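Local coordinates for uncharacterized protein (Xanthomonas campestris pv. campestris, PDB 3HIU) that is of unknown function but belongs to the DUF892 family and has the helical architecture of ferritin-like proteins, at the interface of chains A and B. Residues are numbered along the deposited sequence; one frame, centred on the assembly and turned at random. Chains: chain A/B, Uncharacterized protein.

The interface of chains A and B. Residues chain A 94, 152, 155-156, 159; chain B 6, 10, 116-117, 120.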
# COMPACT_ATOMS: atom_id res chain seq x y z
N THR A 94 -12.09 2.15 -9.47
CA THR A 94 -12.02 1.44 -8.20
C THR A 94 -10.60 0.96 -7.94
O THR A 94 -10.08 1.07 -6.83
CB THR A 94 -13.01 0.24 -8.13
OG1 THR A 94 -12.35 -0.97 -8.53
CG2 THR A 94 -14.21 0.49 -9.03
N VAL A 152 -17.13 1.62 -5.29
CA VAL A 152 -17.28 0.26 -5.78
C VAL A 152 -18.74 -0.06 -6.12
O VAL A 152 -19.04 -0.55 -7.20
CB VAL A 152 -16.74 -0.78 -4.79
CG1 VAL A 152 -16.97 -2.16 -5.33
CG2 VAL A 152 -15.26 -0.54 -4.53
N PHE A 155 -20.03 1.98 -9.05
CA PHE A 155 -19.40 1.46 -10.25
C PHE A 155 -20.11 0.20 -10.72
O PHE A 155 -20.45 0.06 -11.90
CB PHE A 155 -17.93 1.14 -10.00
CG PHE A 155 -17.26 0.50 -11.16
CD1 PHE A 155 -16.61 1.26 -12.11
CD2 PHE A 155 -17.32 -0.87 -11.34
CE1 PHE A 155 -16.01 0.68 -13.20
CE2 PHE A 155 -16.72 -1.47 -12.43
CZ PHE A 155 -16.06 -0.69 -13.36
N LEU A 156 -20.31 -0.73 -9.78
CA LEU A 156 -20.98 -1.98 -10.09
C LEU A 156 -22.35 -1.70 -10.68
O LEU A 156 -22.59 -1.99 -11.85
CB LEU A 156 -21.11 -2.85 -8.84
CG LEU A 156 -19.82 -3.51 -8.36
CD1 LEU A 156 -20.05 -4.29 -7.07
CD2 LEU A 156 -19.23 -4.40 -9.43
N GLU A 159 -22.47 -0.34 -14.09
CA GLU A 159 -21.98 -1.13 -15.22
C GLU A 159 -22.93 -2.25 -15.64
O GLU A 159 -22.82 -2.78 -16.74
CB GLU A 159 -20.59 -1.70 -14.93
CG GLU A 159 -20.59 -3.14 -14.42
CD GLU A 159 -19.22 -3.79 -14.55
OE1 GLU A 159 -18.77 -4.42 -13.57
OE2 GLU A 159 -18.59 -3.68 -15.62
N ARG B 6 -17.82 -9.88 -13.46
CA ARG B 6 -17.05 -8.84 -12.79
C ARG B 6 -16.39 -9.42 -11.54
O ARG B 6 -15.24 -9.14 -11.23
CB ARG B 6 -17.91 -7.65 -12.42
CG ARG B 6 -17.26 -6.73 -11.40
CD ARG B 6 -15.97 -6.15 -11.95
NE ARG B 6 -16.24 -5.37 -13.15
CZ ARG B 6 -15.33 -5.04 -14.06
NH1 ARG B 6 -15.68 -4.32 -15.11
NH2 ARG B 6 -14.07 -5.43 -13.91
N TRP B 10 -12.36 -9.66 -10.87
CA TRP B 10 -11.61 -9.24 -9.68
C TRP B 10 -11.05 -10.43 -8.92
O TRP B 10 -9.99 -10.32 -8.29
CB TRP B 10 -12.48 -8.37 -8.76
CG TRP B 10 -12.77 -7.06 -9.40
CD1 TRP B 10 -12.13 -6.54 -10.47
CD2 TRP B 10 -13.75 -6.09 -9.00
NE1 TRP B 10 -12.66 -5.30 -10.78
CE2 TRP B 10 -13.65 -5.01 -9.88
CE3 TRP B 10 -14.70 -6.04 -7.98
CZ2 TRP B 10 -14.46 -3.88 -9.79
CZ3 TRP B 10 -15.50 -4.91 -7.88
CH2 TRP B 10 -15.38 -3.85 -8.78
N VAL B 116 -17.85 -6.82 -2.07
CA VAL B 116 -18.93 -6.05 -2.67
C VAL B 116 -19.37 -6.61 -4.04
O VAL B 116 -20.56 -6.66 -4.35
CB VAL B 116 -18.55 -4.55 -2.81
CG1 VAL B 116 -19.72 -3.75 -3.35
CG2 VAL B 116 -18.12 -4.00 -1.47
N ALA B 117 -18.40 -7.05 -4.85
CA ALA B 117 -18.70 -7.68 -6.13
C ALA B 117 -19.30 -9.07 -5.94
O ALA B 117 -19.99 -9.59 -6.83
CB ALA B 117 -17.46 -7.75 -7.02
N SER B 120 -23.16 -8.19 -4.35
CA SER B 120 -23.95 -7.77 -5.51
C SER B 120 -24.31 -8.94 -6.44
O SER B 120 -25.38 -8.96 -7.04
CB SER B 120 -23.22 -6.65 -6.28
OG SER B 120 -23.60 -6.61 -7.65
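B:Arg6 starts with CG anti to its backbone N (chi1 164°) and then bends at chi2 and chi3, which turns the NE edge of its guanidinium toward A:Glu159, whose chain runs extended beyond CG. The two residues sit on long helices of a DUF892, ferritin-like protein, A:Glu159 at the end of helix 124-159 and B:Arg6 near the start of helix 2-28. The grip is side-on and bidentate. NE of B:Arg6 donates to OE1 of A:Glu159 at 2.7 Å, almost straight at the hydrogen (176°). NH1 of B:Arg6 reaches OE2 of A:Glu159 at 3.0 Å. OE1 uses its syn lone pair; OE2 is met on the syn side but somewhat out of the carboxylate plane. With carboxylate and guanidinium planes 16° apart, the pair is nearly coplanar, and the salt bridge would be expected to favour the charged forms of both.

The ring of A:Phe155 presents its CE2 edge to NE of B:Arg6, its plane steeply inclined to the guanidinium, while the CD methylene of B:Arg6 lies over the B:Trp10 face near the rim.

A:Leu156 splits its methyls between two chain B helices. CD2 of A:Leu156 touches CG of B:Arg6 at 3.6 Å. It also sits over the rim of the B:Trp10 indole, 3.9 Å from CH2, on the face that carries the B:Arg6 CD methylene. CD1 of A:Leu156 meets CA of B:Ala117 at 3.8 Å. One turn earlier, A:Val152 directs CG1, anti to its backbone N, against CG1 of B:Val116 at 3.7 Å. A:Thr94 OG1 comes within 3.8 Å of B:Trp10 CZ2. Two-fold symmetry repeats the patch with chains exchanged, in a dimer that may not be the biological one.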